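Local atomic coordinates of lysine-specific demethylase REF6 (Arabidopsis thaliana, PDB entry 6A58), a protein that removes methyl groups from di- and trimethylated histone H3, activating gene expression, and binds DNA through four C2H2-type zinc fingers. Residues 76-81 and 98-103; 85-88 and 92-95. All blocks are in the same frame, centred on the assembly; numbering follows the deposited sequence.

Contact 1: 76-81 and 98-103; sequences LKCPWK and RVHTGA. With ZN (zinc ion), chain D.
Trp-80 and His-100 are brought face to face by different first torsions: in Trp-80, CG lies anti to the backbone N (chi1 -151°), which carries the indole across to the end of helix 90-101, whereas in His-100, CG lies anti to its own carbonyl carbon and the imidazole reaches back from the helix toward the metal. The two rings form an offset stack, with the planes of the indole five-membered ring and the imidazole nearly parallel, 3° apart, and their centroids separated by 4.0 Å. The offset places CB of His-100, rather than its ring, over the centre of the indole five-membered ring; this CH-pi contact measures 3.4 Å from His-100 CB to the ring centroid. On the imidazole side, Trp-80 CD1 sits over the same stacked face toward its rim. Farther out, the six-membered part of the indole meets the methyl of Thr-101, with CZ3 of Trp-80 at 4.0 Å from CG2 of Thr-101.

At the imidazole's edge lies the zinc ion, bound by NE2 of His-100 at 2.1 Å and by SG of Cys-78 at 2.3 Å. The thiolate has a second partner: the backbone N of Trp-80 donates to Cys-78 SG over 3.5 Å, a nearly straight bond (164°) that would be expected to ease the sulfur's negative charge. Trp-80 thus serves the site twice, its amide supporting one ligand and its indole, stacked on another, probably limiting how far that ring can tilt. Cys-83 and His-96 complete the coordination. The cysteine-bearing turn after strand 76-77 and the last helical turn are thereby joined through one metal, as is characteristic of the classical C2H2 zinc finger, here the third of the four DNA-binding fingers in this C-terminal part of REF6.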
ATOM      1  N   LEU A  76       9.970  -2.330   3.206  1.00 28.47           N
ATOM      2  CA  LEU A  76      10.890  -2.353   2.068  1.00 28.49           C
ATOM      3  C   LEU A  76      11.845  -1.163   2.110  1.00 28.48           C
ATOM      4  O   LEU A  76      11.425  -0.023   1.904  1.00 29.75           O
ATOM      5  CB  LEU A  76      10.087  -2.348   0.766  1.00 28.38           C
ATOM      6  CG  LEU A  76       9.060  -3.482   0.608  1.00 28.84           C
ATOM      7  CD1 LEU A  76       8.309  -3.321  -0.701  1.00 29.22           C
ATOM      8  CD2 LEU A  76       9.723  -4.849   0.699  1.00 29.02           C
ATOM      9  N   LYS A  77      13.124  -1.442   2.373  1.00 28.89           N
ATOM     10  CA  LYS A  77      14.153  -0.401   2.490  1.00 30.00           C
ATOM     11  C   LYS A  77      14.688  -0.034   1.117  1.00 28.06           C
ATOM     12  O   LYS A  77      14.827  -0.891   0.247  1.00 27.84           O
ATOM     13  CB  LYS A  77      15.319  -0.876   3.361  1.00 32.12           C
ATOM     14  CG  LYS A  77      14.987  -1.034   4.837  1.00 35.22           C
ATOM     15  CD  LYS A  77      16.238  -1.317   5.658  1.00 37.22           C
ATOM     16  CE  LYS A  77      15.996  -1.104   7.144  1.00 39.01           C
ATOM     17  NZ  LYS A  77      14.977  -2.037   7.698  1.00 40.77           N
ATOM     18  N   CYS A  78      15.000   1.243   0.931  1.00 27.62           N
ATOM     19  CA  CYS A  78      15.676   1.686  -0.281  1.00 27.24           C
ATOM     20  C   CYS A  78      17.068   1.049  -0.340  1.00 27.01           C
ATOM     21  O   CYS A  78      17.783   1.054   0.663  1.00 27.67           O
ATOM     22  CB  CYS A  78      15.806   3.205  -0.300  1.00 27.14           C
ATOM     23  SG  CYS A  78      16.595   3.823  -1.805  1.00 27.55           S
ATOM     24  N   PRO A  79      17.452   0.497  -1.509  1.00 26.74           N
ATOM     25  CA  PRO A  79      18.761  -0.144  -1.638  1.00 27.19           C
ATOM     26  C   PRO A  79      19.930   0.816  -1.891  1.00 27.32           C
ATOM     27  O   PRO A  79      21.068   0.357  -1.934  1.00 28.34           O
ATOM     28  CB  PRO A  79      18.570  -1.055  -2.848  1.00 27.38           C
ATOM     29  CG  PRO A  79      17.614  -0.307  -3.704  1.00 27.55           C
ATOM     30  CD  PRO A  79      16.656   0.344  -2.744  1.00 27.08           C
ATOM     31  N   TRP A  80      19.657   2.112  -2.051  1.00 26.92           N
ATOM     32  CA  TRP A  80      20.690   3.108  -2.369  1.00 27.56           C
ATOM     33  C   TRP A  80      21.447   3.471  -1.093  1.00 28.01           C
ATOM     34  O   TRP A  80      20.849   3.998  -0.155  1.00 27.73           O
ATOM     35  CB  TRP A  80      20.028   4.356  -2.969  1.00 27.21           C
ATOM     36  CG  TRP A  80      20.859   5.143  -3.940  1.00 27.06           C
ATOM     37  CD1 TRP A  80      21.434   6.357  -3.727  1.00 27.33           C
ATOM     38  CD2 TRP A  80      21.151   4.791  -5.298  1.00 26.64           C
ATOM     39  NE1 TRP A  80      22.088   6.780  -4.863  1.00 27.27           N
ATOM     40  CE2 TRP A  80      21.939   5.830  -5.838  1.00 26.55           C
ATOM     41  CE3 TRP A  80      20.835   3.692  -6.107  1.00 26.91           C
ATOM     42  CZ2 TRP A  80      22.404   5.809  -7.159  1.00 26.86           C
ATOM     43  CZ3 TRP A  80      21.301   3.667  -7.412  1.00 26.76           C
ATOM     44  CH2 TRP A  80      22.075   4.721  -7.926  1.00 26.55           C
ATOM     45  N   LYS A  81      22.751   3.192  -1.050  1.00 28.88           N
ATOM     46  CA  LYS A  81      23.559   3.490   0.140  1.00 30.06           C
ATOM     47  C   LYS A  81      23.414   4.957   0.538  1.00 29.82           C
ATOM     48  O   LYS A  81      23.433   5.839  -0.322  1.00 29.38           O
ATOM     49  CB  LYS A  81      25.038   3.177  -0.097  1.00 30.95           C
ATOM     50  CG  LYS A  81      25.365   1.699  -0.207  1.00 32.06           C
ATOM     51  CD  LYS A  81      26.748   1.474  -0.807  1.00 33.77           C
ATOM     52  CE  LYS A  81      27.862   1.966   0.101  1.00 35.39           C
ATOM     53  NZ  LYS A  81      29.206   1.771  -0.513  1.00 36.30           N
ATOM     54  N   ARG A  98      14.155   5.724  -8.830  1.00 24.18           N
ATOM     55  CA  ARG A  98      14.375   6.574 -10.003  1.00 24.59           C
ATOM     56  C   ARG A  98      14.857   7.987  -9.648  1.00 24.69           C
ATOM     57  O   ARG A  98      15.527   8.623 -10.461  1.00 24.66           O
ATOM     58  CB  ARG A  98      13.117   6.662 -10.874  1.00 25.03           C
ATOM     59  CG  ARG A  98      12.680   5.333 -11.476  1.00 25.97           C
ATOM     60  CD  ARG A  98      11.318   5.458 -12.128  1.00 26.27           C
ATOM     61  NE  ARG A  98      10.748   4.144 -12.407  1.00 27.05           N
ATOM     62  CZ  ARG A  98       9.449   3.897 -12.602  1.00 27.09           C
ATOM     63  NH1 ARG A  98       8.545   4.874 -12.572  1.00 27.26           N
ATOM     64  NH2 ARG A  98       9.050   2.649 -12.832  1.00 28.03           N
ATOM     65  N   VAL A  99      14.521   8.471  -8.451  1.00 24.71           N
ATOM     66  CA  VAL A  99      15.023   9.771  -7.971  1.00 25.02           C
ATOM     67  C   VAL A  99      16.549   9.730  -7.879  1.00 25.18           C
ATOM     68  O   VAL A  99      17.217  10.693  -8.257  1.00 25.48           O
ATOM     69  CB  VAL A  99      14.412  10.174  -6.603  1.00 26.26           C
ATOM     70  CG1 VAL A  99      15.001  11.488  -6.096  1.00 26.94           C
ATOM     71  CG2 VAL A  99      12.894  10.283  -6.704  1.00 26.78           C
ATOM     72  N   HIS A 100      17.088   8.613  -7.395  1.00 24.14           N
ATOM     73  CA  HIS A 100      18.535   8.426  -7.281  1.00 24.69           C
ATOM     74  C   HIS A 100      19.214   8.200  -8.626  1.00 24.93           C
ATOM     75  O   HIS A 100      20.308   8.715  -8.854  1.00 24.91           O
ATOM     76  CB  HIS A 100      18.867   7.234  -6.385  1.00 24.96           C
ATOM     77  CG  HIS A 100      18.370   7.362  -4.980  1.00 25.49           C
ATOM     78  ND1 HIS A 100      18.630   8.463  -4.193  1.00 26.62           N
ATOM     79  CD2 HIS A 100      17.664   6.504  -4.206  1.00 25.50           C
ATOM     80  CE1 HIS A 100      18.081   8.291  -3.004  1.00 27.47           C
ATOM     81  NE2 HIS A 100      17.497   7.106  -2.982  1.00 26.04           N
ATOM     82  N   THR A 101      18.592   7.405  -9.502  1.00 24.37           N
ATOM     83  CA  THR A 101      19.196   7.085 -10.804  1.00 24.77           C
ATOM     84  C   THR A 101      19.016   8.195 -11.845  1.00 24.75           C
ATOM     85  O   THR A 101      19.765   8.249 -12.820  1.00 26.12           O
ATOM     86  CB  THR A 101      18.635   5.781 -11.396  1.00 25.28           C
ATOM     87  OG1 THR A 101      17.244   5.955 -11.691  1.00 26.08           O
ATOM     88  CG2 THR A 101      18.829   4.614 -10.424  1.00 25.40           C
ATOM     89  N   GLY A 102      18.017   9.058 -11.648  1.00 24.48           N
ATOM     90  CA  GLY A 102      17.690  10.116 -12.605  1.00 25.01           C
ATOM     91  C   GLY A 102      16.867   9.645 -13.794  1.00 26.02           C
ATOM     92  O   GLY A 102      16.707  10.387 -14.762  1.00 26.79           O
ATOM     93  N   ALA A 103      16.322   8.429 -13.714  1.00 26.25           N
ATOM     94  CA  ALA A 103      15.549   7.859 -14.819  1.00 26.44           C
ATOM     95  C   ALA A 103      14.243   8.625 -15.017  1.00 26.60           C
ATOM     96  O   ALA A 103      13.578   8.973 -14.043  1.00 27.07           O
ATOM     97  CB  ALA A 103      15.258   6.391 -14.550  1.00 26.46           C
TER
HETATM   98 ZN    ZN D1403      16.393   6.064  -1.568  0.80 31.10          ZN

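Contact 2: 85-88 and 92-95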
ATOM      1  N   MET A  85      15.138   5.863   3.521  1.00 32.76           N
ATOM      2  CA  MET A  85      13.707   5.825   3.215  1.00 33.28           C
ATOM      3  C   MET A  85      13.201   4.391   3.138  1.00 31.42           C
ATOM      4  O   MET A  85      13.922   3.488   2.722  1.00 29.60           O
ATOM      5  CB  MET A  85      13.397   6.569   1.916  1.00 36.16           C
ATOM      6  CG  MET A  85      13.690   8.059   2.001  1.00 39.27           C
ATOM      7  SD  MET A  85      12.760   9.050   0.821  1.00 45.81           S
ATOM      8  CE  MET A  85      11.105   8.931   1.494  1.00 44.27           C
ATOM      9  N   THR A  86      11.952   4.209   3.555  1.00 30.63           N
ATOM     10  CA  THR A  86      11.303   2.901   3.615  1.00 30.00           C
ATOM     11  C   THR A  86       9.922   2.988   2.983  1.00 29.27           C
ATOM     12  O   THR A  86       9.337   4.074   2.897  1.00 28.54           O
ATOM     13  CB  THR A  86      11.175   2.416   5.071  1.00 30.88           C
ATOM     14  OG1 THR A  86      10.555   3.434   5.864  1.00 31.67           O
ATOM     15  CG2 THR A  86      12.542   2.088   5.646  1.00 31.31           C
ATOM     16  N   PHE A  87       9.411   1.841   2.529  1.00 28.41           N
ATOM     17  CA  PHE A  87       8.177   1.794   1.738  1.00 29.33           C
ATOM     18  C   PHE A  87       7.285   0.621   2.100  1.00 30.00           C
ATOM     19  O   PHE A  87       7.760  -0.439   2.503  1.00 29.53           O
ATOM     20  CB  PHE A  87       8.525   1.759   0.248  1.00 29.55           C
ATOM     21  CG  PHE A  87       9.365   2.920  -0.166  1.00 30.21           C
ATOM     22  CD1 PHE A  87       8.769   4.135  -0.465  1.00 30.85           C
ATOM     23  CD2 PHE A  87      10.754   2.830  -0.151  1.00 30.85           C
ATOM     24  CE1 PHE A  87       9.540   5.235  -0.799  1.00 31.35           C
ATOM     25  CE2 PHE A  87      11.529   3.929  -0.481  1.00 30.73           C
ATOM     26  CZ  PHE A  87      10.917   5.128  -0.804  1.00 30.65           C
ATOM     27  N   LYS A  88       5.982   0.846   1.952  1.00 31.87           N
ATOM     28  CA  LYS A  88       4.972  -0.184   2.160  1.00 33.22           C
ATOM     29  C   LYS A  88       4.880  -1.137   0.970  1.00 34.79           C
ATOM     30  O   LYS A  88       4.772  -2.350   1.167  1.00 36.05           O
ATOM     31  CB  LYS A  88       3.607   0.465   2.402  1.00 33.20           C
ATOM     32  N   SER A  92       6.086   1.617  -5.045  1.00 33.74           N
ATOM     33  CA  SER A  92       6.484   2.891  -4.438  1.00 33.55           C
ATOM     34  C   SER A  92       8.000   2.980  -4.274  1.00 31.53           C
ATOM     35  O   SER A  92       8.595   4.032  -4.536  1.00 31.58           O
ATOM     36  CB  SER A  92       5.812   3.077  -3.075  1.00 35.00           C
ATOM     37  OG  SER A  92       4.401   3.058  -3.192  1.00 37.73           O
ATOM     38  N   ARG A  93       8.617   1.884  -3.836  1.00 30.07           N
ATOM     39  CA  ARG A  93      10.078   1.835  -3.707  1.00 29.04           C
ATOM     40  C   ARG A  93      10.742   1.958  -5.075  1.00 29.51           C
ATOM     41  O   ARG A  93      11.694   2.719  -5.231  1.00 28.33           O
ATOM     42  CB  ARG A  93      10.547   0.549  -3.015  1.00 28.86           C
ATOM     43  CG  ARG A  93      12.065   0.403  -2.978  1.00 28.93           C
ATOM     44  CD  ARG A  93      12.537  -0.686  -2.038  1.00 28.79           C
ATOM     45  NE  ARG A  93      12.156  -2.024  -2.488  1.00 28.94           N
ATOM     46  CZ  ARG A  93      12.525  -3.161  -1.896  1.00 28.90           C
ATOM     47  NH1 ARG A  93      13.294  -3.153  -0.809  1.00 29.53           N
ATOM     48  NH2 ARG A  93      12.112  -4.328  -2.391  1.00 29.58           N
ATOM     49  N   THR A  94      10.249   1.201  -6.055  1.00 30.15           N
ATOM     50  CA  THR A  94      10.796   1.246  -7.417  1.00 30.62           C
ATOM     51  C   THR A  94      10.722   2.654  -8.020  1.00 30.42           C
ATOM     52  O   THR A  94      11.697   3.132  -8.607  1.00 29.89           O
ATOM     53  CB  THR A  94      10.094   0.222  -8.334  1.00 31.40           C
ATOM     54  OG1 THR A  94      10.341  -1.096  -7.835  1.00 32.90           O
ATOM     55  CG2 THR A  94      10.604   0.317  -9.770  1.00 32.33           C
ATOM     56  N   GLU A  95       9.572   3.310  -7.874  1.00 30.66           N
ATOM     57  CA  GLU A  95       9.421   4.703  -8.311  1.00 31.18           C
ATOM     58  C   GLU A  95      10.427   5.619  -7.610  1.00 30.36           C
ATOM     59  O   GLU A  95      11.075   6.442  -8.259  1.00 30.43           O
ATOM     60  CB  GLU A  95       7.987   5.203  -8.093  1.00 32.29           C
ATOM     61  CG  GLU A  95       7.007   4.685  -9.138  1.00 33.48           C
ATOM     62  CD  GLU A  95       5.622   5.307  -9.044  1.00 34.23           C
ATOM     63  OE1 GLU A  95       5.345   6.072  -8.094  1.00 36.31           O
ATOM     64  OE2 GLU A  95       4.800   5.022  -9.936  1.00 36.43           O
TER
HETATM   65  O   HOH W   1       4.855   3.312   0.136  1.00 41.44           O
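Strand 86-87 runs into the first half of helix 90-101 through a short turn, and the two backbones come nearest at Phe-87 and Arg-93, whose CA atoms are 5.8 Å apart. Phe-87 spans this gap. With CG anti to the carbonyl carbon (chi1 -57°), its ring lies against the helix backbone, and one face is covered by main-chain atoms more than by side-chain ends. CA of Arg-93 stands over that face, 3.9 Å from the Phe-87 ring centroid and 19° off the ring normal, a CH-pi contact. Ser-92 O lies over the same face, 4.0 Å from Phe-87 CE1.

Toward the rim of the same face, CB of Arg-93 packs over Phe-87 CD2 at 3.7 Å, and CG continues outward past that rim. The chain then bends at chi3 (67°), turning the guanidinium away from the phenyl group so that NH1 can bond to the carbonyl O of Lys-77 in the adjoining strand. Arg-93 therefore gives its carbon atoms to the aromatic ring and a guanidinium N-H to the hairpin. On the other flank, CB of Ser-92 approaches Phe-87 CD1 at 4.1 Å. A water accepts from Lys-88 N at 3.3 Å and is weakly linked to Ser-92 OG, a loose polar bridge beside the nonpolar contact.

An alanine in place of Phe-87 would probably leave a gap between strand and helix, depriving the Arg-93 backbone of the ring it packs on and the imidazole of His-96 of one of its aromatic neighbours. Phe-87 also lies close to Cys-78. A phenylalanine between the second zinc-binding cysteine and the helix, packed in this way, is the hallmark of the small hydrophobic core of a C2H2 zinc finger.

Contact 2 is nested within the loop that contact 1 closes, and their centres lie 9 Å apart in the same zinc finger. Both draw on helix 90-101, contact 2 in its first half and contact 1 at its end, and both reach the hairpin of strands 76-77 and 86-87. The hairpin couples them directly: Leu-76 O and Phe-87 N are 2.8 Å apart, a probable hydrogen bond, and the bond from Arg-93 NH1 to Lys-77 O, 2.9 Å, ties helix to strand. Contact 1 supplies Cys-78 and His-100 to the zinc ion, whereas contact 2 supplies no ligand but brings the side chain of Phe-87 to about 5 Å from the metal.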